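Local coordinates for SH3 domain-containing protein (Dictyostelium discoideum, PDB 4NQI) that remodels membranes through its inverse BAR domain, with roles in osmoregulation, phagocytosis and cytokinesis, and probably binds phosphatidylinositol lipids, at residues V95-N107 / F191-L205. Residues are numbered along the deposited sequence; the frame is centred on the assembly and turned at random.
Sequences VAKVLLNEFITPN and FLSQFNQFLEKEIEL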
loop_
_atom_site.group_PDB
_atom_site.type_symbol
_atom_site.label_atom_id
_atom_site.label_comp_id
_atom_site.label_asym_id
_atom_site.label_seq_id
_atom_site.Cartn_x
_atom_site.Cartn_y
_atom_site.Cartn_z
ATOM N N VAL B 95 -4.630 -5.002 6.976
ATOM C CA VAL B 95 -5.160 -3.684 6.645
ATOM C C VAL B 95 -6.461 -3.813 5.849
ATOM O O VAL B 95 -7.453 -3.147 6.147
ATOM C CB VAL B 95 -4.130 -2.844 5.862
ATOM C CG1 VAL B 95 -4.784 -1.626 5.232
ATOM C CG2 VAL B 95 -2.987 -2.421 6.776
ATOM N N ALA B 96 -6.455 -4.690 4.849
ATOM C CA ALA B 96 -7.648 -4.947 4.043
ATOM C C ALA B 96 -8.810 -5.446 4.906
ATOM O O ALA B 96 -9.958 -5.031 4.720
ATOM C CB ALA B 96 -7.336 -5.948 2.944
ATOM N N LYS B 97 -8.498 -6.334 5.849
ATOM C CA LYS B 97 -9.492 -6.889 6.767
ATOM C C LYS B 97 -10.127 -5.801 7.638
ATOM O O LYS B 97 -11.324 -5.853 7.924
ATOM C CB LYS B 97 -8.849 -7.949 7.666
ATOM C CG LYS B 97 -8.242 -9.147 6.936
ATOM C CD LYS B 97 -9.298 -10.172 6.547
ATOM C CE LYS B 97 -8.825 -11.595 6.832
ATOM N NZ LYS B 97 -7.584 -11.957 6.090
ATOM N N VAL B 98 -9.319 -4.829 8.061
ATOM C CA VAL B 98 -9.802 -3.710 8.870
ATOM C C VAL B 98 -10.801 -2.859 8.087
ATOM O O VAL B 98 -11.857 -2.496 8.606
ATOM C CB VAL B 98 -8.636 -2.828 9.372
ATOM C CG1 VAL B 98 -9.150 -1.503 9.918
ATOM C CG2 VAL B 98 -7.829 -3.564 10.436
ATOM N N LEU B 99 -10.463 -2.548 6.838
ATOM C CA LEU B 99 -11.357 -1.804 5.955
ATOM C C LEU B 99 -12.684 -2.538 5.785
ATOM O O LEU B 99 -13.744 -1.913 5.712
ATOM C CB LEU B 99 -10.698 -1.587 4.590
ATOM C CG LEU B 99 -11.517 -0.805 3.557
ATOM C CD1 LEU B 99 -11.773 0.613 4.035
ATOM C CD2 LEU B 99 -10.834 -0.795 2.193
ATOM N N LEU B 100 -12.621 -3.867 5.737
ATOM C CA LEU B 100 -13.819 -4.690 5.591
ATOM C C LEU B 100 -14.618 -4.774 6.890
ATOM O O LEU B 100 -15.840 -4.611 6.884
ATOM C CB LEU B 100 -13.447 -6.102 5.123
ATOM C CG LEU B 100 -14.616 -7.077 4.954
ATOM C CD1 LEU B 100 -15.507 -6.646 3.803
ATOM C CD2 LEU B 100 -14.139 -8.513 4.755
ATOM N N ASN B 101 -13.925 -5.034 7.997
ATOM C CA ASN B 101 -14.577 -5.262 9.285
ATOM C C ASN B 101 -14.965 -3.984 10.029
ATOM O O ASN B 101 -15.966 -3.959 10.744
ATOM C CB ASN B 101 -13.687 -6.124 10.187
ATOM C CG ASN B 101 -13.438 -7.509 9.617
ATOM O OD1 ASN B 101 -14.308 -8.094 8.969
ATOM N ND2 ASN B 101 -12.245 -8.044 9.862
ATOM N N GLU B 102 -14.166 -2.931 9.865
ATOM C CA GLU B 102 -14.348 -1.697 10.629
ATOM C C GLU B 102 -15.065 -0.590 9.853
ATOM O O GLU B 102 -15.588 0.348 10.458
ATOM C CB GLU B 102 -13.003 -1.176 11.145
ATOM C CG GLU B 102 -12.176 -2.198 11.919
ATOM C CD GLU B 102 -12.631 -2.355 13.356
ATOM O OE1 GLU B 102 -13.592 -1.663 13.757
ATOM O OE2 GLU B 102 -12.026 -3.168 14.085
ATOM N N PHE B 103 -15.087 -0.690 8.524
ATOM C CA PHE B 103 -15.803 0.293 7.705
ATOM C C PHE B 103 -16.943 -0.291 6.868
ATOM O O PHE B 103 -18.108 0.048 7.077
ATOM C CB PHE B 103 -14.849 1.062 6.786
ATOM C CG PHE B 103 -15.556 1.954 5.803
ATOM C CD1 PHE B 103 -16.295 3.041 6.245
ATOM C CD2 PHE B 103 -15.492 1.703 4.440
ATOM C CE1 PHE B 103 -16.955 3.864 5.346
ATOM C CE2 PHE B 103 -16.146 2.524 3.537
ATOM C CZ PHE B 103 -16.880 3.605 3.992
ATOM N N ILE B 104 -16.592 -1.154 5.915
ATOM C CA ILE B 104 -17.539 -1.675 4.925
ATOM C C ILE B 104 -18.807 -2.286 5.530
ATOM O O ILE B 104 -19.915 -1.821 5.255
ATOM C CB ILE B 104 -16.858 -2.689 3.978
ATOM C CG1 ILE B 104 -15.874 -1.965 3.056
ATOM C CG2 ILE B 104 -17.893 -3.446 3.158
ATOM C CD1 ILE B 104 -14.902 -2.887 2.354
ATOM N N THR B 105 -18.642 -3.318 6.352
ATOM C CA THR B 105 -19.785 -3.973 6.995
ATOM C C THR B 105 -20.544 -3.074 7.996
ATOM O O THR B 105 -21.774 -3.024 7.962
ATOM C CB THR B 105 -19.391 -5.327 7.648
ATOM O OG1 THR B 105 -18.619 -6.105 6.723
ATOM C CG2 THR B 105 -20.629 -6.108 8.052
ATOM N N PRO B 106 -19.824 -2.362 8.890
ATOM C CA PRO B 106 -20.567 -1.506 9.827
ATOM C C PRO B 106 -21.274 -0.310 9.180
ATOM O O PRO B 106 -22.320 0.099 9.687
ATOM C CB PRO B 106 -19.482 -1.009 10.786
ATOM C CG PRO B 106 -18.394 -2.012 10.682
ATOM C CD PRO B 106 -18.398 -2.446 9.254
ATOM N N ASN B 107 -20.728 0.250 8.103
ATOM C CA ASN B 107 -21.373 1.397 7.462
ATOM C C ASN B 107 -22.513 0.974 6.539
ATOM O O ASN B 107 -23.469 1.725 6.337
ATOM C CB ASN B 107 -20.360 2.263 6.709
ATOM C CG ASN B 107 -20.822 3.704 6.557
ATOM O OD1 ASN B 107 -21.194 4.140 5.465
ATOM N ND2 ASN B 107 -20.804 4.450 7.660
ATOM N N PHE B 191 -19.454 8.075 9.599
ATOM C CA PHE B 191 -18.818 7.651 8.355
ATOM C C PHE B 191 -17.306 7.847 8.424
ATOM O O PHE B 191 -16.539 6.926 8.138
ATOM C CB PHE B 191 -19.399 8.428 7.168
ATOM C CG PHE B 191 -18.687 8.179 5.864
ATOM C CD1 PHE B 191 -18.975 7.056 5.103
ATOM C CD2 PHE B 191 -17.739 9.079 5.391
ATOM C CE1 PHE B 191 -18.324 6.828 3.900
ATOM C CE2 PHE B 191 -17.087 8.856 4.189
ATOM C CZ PHE B 191 -17.382 7.729 3.444
ATOM N N LEU B 192 -16.887 9.050 8.806
ATOM C CA LEU B 192 -15.468 9.366 8.934
ATOM C C LEU B 192 -14.816 8.575 10.066
ATOM O O LEU B 192 -13.699 8.071 9.916
ATOM C CB LEU B 192 -15.270 10.869 9.151
ATOM C CG LEU B 192 -15.582 11.782 7.962
ATOM C CD1 LEU B 192 -15.448 13.258 8.342
ATOM C CD2 LEU B 192 -14.673 11.450 6.788
ATOM N N SER B 193 -15.518 8.462 11.191
ATOM C CA SER B 193 -15.011 7.735 12.355
ATOM C C SER B 193 -14.709 6.274 12.025
ATOM O O SER B 193 -13.749 5.693 12.541
ATOM C CB SER B 193 -16.022 7.812 13.501
ATOM O OG SER B 193 -15.518 7.199 14.671
ATOM N N GLN B 194 -15.532 5.685 11.162
ATOM C CA GLN B 194 -15.327 4.306 10.736
ATOM C C GLN B 194 -14.207 4.210 9.703
ATOM O O GLN B 194 -13.381 3.300 9.766
ATOM C CB GLN B 194 -16.631 3.710 10.196
ATOM C CG GLN B 194 -17.670 3.429 11.283
ATOM C CD GLN B 194 -19.050 3.121 10.726
ATOM O OE1 GLN B 194 -19.307 3.291 9.533
ATOM N NE2 GLN B 194 -19.948 2.673 11.595
ATOM N N PHE B 195 -14.172 5.152 8.762
ATOM C CA PHE B 195 -13.120 5.173 7.748
ATOM C C PHE B 195 -11.745 5.385 8.387
ATOM O O PHE B 195 -10.736 4.882 7.885
ATOM C CB PHE B 195 -13.394 6.251 6.691
ATOM C CG PHE B 195 -12.749 5.975 5.359
ATOM C CD1 PHE B 195 -13.360 5.134 4.440
ATOM C CD2 PHE B 195 -11.531 6.550 5.027
ATOM C CE1 PHE B 195 -12.769 4.872 3.213
ATOM C CE2 PHE B 195 -10.936 6.292 3.800
ATOM C CZ PHE B 195 -11.556 5.452 2.895
ATOM N N ASN B 196 -11.714 6.118 9.501
ATOM C CA ASN B 196 -10.474 6.382 10.231
ATOM C C ASN B 196 -9.718 5.121 10.667
ATOM O O ASN B 196 -8.494 5.142 10.798
ATOM C CB ASN B 196 -10.752 7.254 11.460
ATOM C CG ASN B 196 -10.991 8.709 11.109
ATOM O OD1 ASN B 196 -10.737 9.145 9.985
ATOM N ND2 ASN B 196 -11.470 9.474 12.083
ATOM N N GLN B 197 -10.449 4.037 10.909
ATOM C CA GLN B 197 -9.830 2.779 11.320
ATOM C C GLN B 197 -8.895 2.251 10.236
ATOM O O GLN B 197 -7.828 1.711 10.532
ATOM C CB GLN B 197 -10.899 1.734 11.645
ATOM C CG GLN B 197 -11.945 2.211 12.646
ATOM C CD GLN B 197 -11.332 2.647 13.961
ATOM O OE1 GLN B 197 -10.467 1.965 14.512
ATOM N NE2 GLN B 197 -11.770 3.794 14.465
ATOM N N PHE B 198 -9.303 2.418 8.982
ATOM C CA PHE B 198 -8.492 2.012 7.838
ATOM C C PHE B 198 -7.286 2.932 7.672
ATOM O O PHE B 198 -6.172 2.468 7.415
ATOM C CB PHE B 198 -9.343 2.000 6.565
ATOM C CG PHE B 198 -8.543 1.985 5.293
ATOM C CD1 PHE B 198 -7.754 0.893 4.964
ATOM C CD2 PHE B 198 -8.594 3.060 4.418
ATOM C CE1 PHE B 198 -7.020 0.879 3.786
ATOM C CE2 PHE B 198 -7.864 3.052 3.243
ATOM C CZ PHE B 198 -7.078 1.960 2.926
ATOM N N LEU B 199 -7.516 4.235 7.828
ATOM C CA LEU B 199 -6.458 5.236 7.697
ATOM C C LEU B 199 -5.334 5.024 8.713
ATOM O O LEU B 199 -4.152 5.042 8.352
ATOM C CB LEU B 199 -7.035 6.646 7.834
ATOM C CG LEU B 199 -8.034 7.037 6.744
ATOM C CD1 LEU B 199 -8.622 8.421 6.992
ATOM C CD2 LEU B 199 -7.368 6.981 5.378
ATOM N N GLU B 200 -5.708 4.824 9.975
ATOM C CA GLU B 200 -4.738 4.564 11.038
ATOM C C GLU B 200 -3.873 3.340 10.734
ATOM O O GLU B 200 -2.667 3.348 10.973
ATOM C CB GLU B 200 -5.457 4.374 12.377
ATOM C CG GLU B 200 -6.059 5.655 12.951
ATOM C CD GLU B 200 -6.993 5.386 14.121
ATOM O OE1 GLU B 200 -7.283 4.201 14.396
ATOM O OE2 GLU B 200 -7.440 6.360 14.762
ATOM N N LYS B 201 -4.497 2.291 10.206
ATOM C CA LYS B 201 -3.786 1.060 9.879
ATOM C C LYS B 201 -2.894 1.232 8.653
ATOM O O LYS B 201 -1.838 0.607 8.560
ATOM C CB LYS B 201 -4.770 -0.094 9.673
ATOM C CG LYS B 201 -5.039 -0.915 10.929
ATOM C CD LYS B 201 -3.855 -1.824 11.244
ATOM C CE LYS B 201 -4.147 -2.741 12.426
ATOM N NZ LYS B 201 -3.284 -3.958 12.402
ATOM N N GLU B 202 -3.319 2.079 7.717
ATOM C CA GLU B 202 -2.483 2.404 6.561
ATOM C C GLU B 202 -1.216 3.126 6.996
ATOM O O GLU B 202 -0.120 2.823 6.517
ATOM C CB GLU B 202 -3.241 3.270 5.553
ATOM C CG GLU B 202 -4.103 2.500 4.567
ATOM C CD GLU B 202 -3.298 1.797 3.486
ATOM O OE1 GLU B 202 -2.057 1.708 3.613
ATOM O OE2 GLU B 202 -3.913 1.333 2.503
ATOM N N ILE B 203 -1.381 4.088 7.902
ATOM C CA ILE B 203 -0.264 4.832 8.478
ATOM C C ILE B 203 0.711 3.886 9.189
ATOM O O ILE B 203 1.931 4.014 9.057
ATOM C CB ILE B 203 -0.783 5.920 9.449
ATOM C CG1 ILE B 203 -1.488 7.028 8.661
ATOM C CG2 ILE B 203 0.345 6.502 10.288
ATOM C CD1 ILE B 203 -2.118 8.108 9.526
ATOM N N GLU B 204 0.158 2.924 9.921
ATOM C CA GLU B 204 0.950 1.914 10.616
ATOM C C GLU B 204 1.770 1.065 9.643
ATOM O O GLU B 204 2.978 0.892 9.826
ATOM C CB GLU B 204 0.027 1.023 11.449
ATOM C CG GLU B 204 0.728 -0.081 12.222
ATOM C CD GLU B 204 -0.230 -0.872 13.097
ATOM O OE1 GLU B 204 -1.191 -0.271 13.627
ATOM O OE2 GLU B 204 -0.025 -2.095 13.254
ATOM N N LEU B 205 1.112 0.540 8.611
ATOM C CA LEU B 205 1.787 -0.262 7.593
ATOM C C LEU B 205 2.906 0.524 6.919
ATOM O O LEU B 205 4.009 0.005 6.725
ATOM C CB LEU B 205 0.794 -0.747 6.535
ATOM C CG LEU B 205 1.437 -1.452 5.335
ATOM C CD1 LEU B 205 1.980 -2.814 5.737
ATOM C CD2 LEU B 205 0.468 -1.589 4.176
#
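Phe103 and Phe195 meet edge-to-face where two long helices of the I-BAR domain, 72-140 and 152-224, run antiparallel in its helical bundle, their local axes 7.7 Å apart. The edge of Phe195 points into the face of Phe103, with Phe195 CD1 over the centre of the Phe103 ring and the planes at 85°. With CG anti to the backbone N (chi1 173°), the Phe103 ring is carried to Phe191 and Phe195, its CZ 3.5 Å from Phe191 CE1; the Phe103 and Phe191 rings meet obliquely. An alanine at Phe103 is likely to open a gap between Phe191 and Phe195 and leave the Phe195 edge without the face it points into. One turn earlier, where the wider pi-type turn 99-104 begins, Leu99 CD1 lies off-centre on the Phe198 ring in a CH-pi contact, 3.7 Å from Phe198 CG, while Val95 CG1 reaches the edge of that ring. Val95 is a knob among Phe198, Lys201, Glu202 and Leu205. Tyr45 of helix 15-64 packs on Leu99 and Phe198, and Phe78 of the second subunit meets Phe191. Bordering the cluster, the extended Gln194 side chain reaches Asn107, whose ND2 donates to Gln194 OE1 at 2.7 Å, the donor tilted 26° from the Gln194 carbonyl plane.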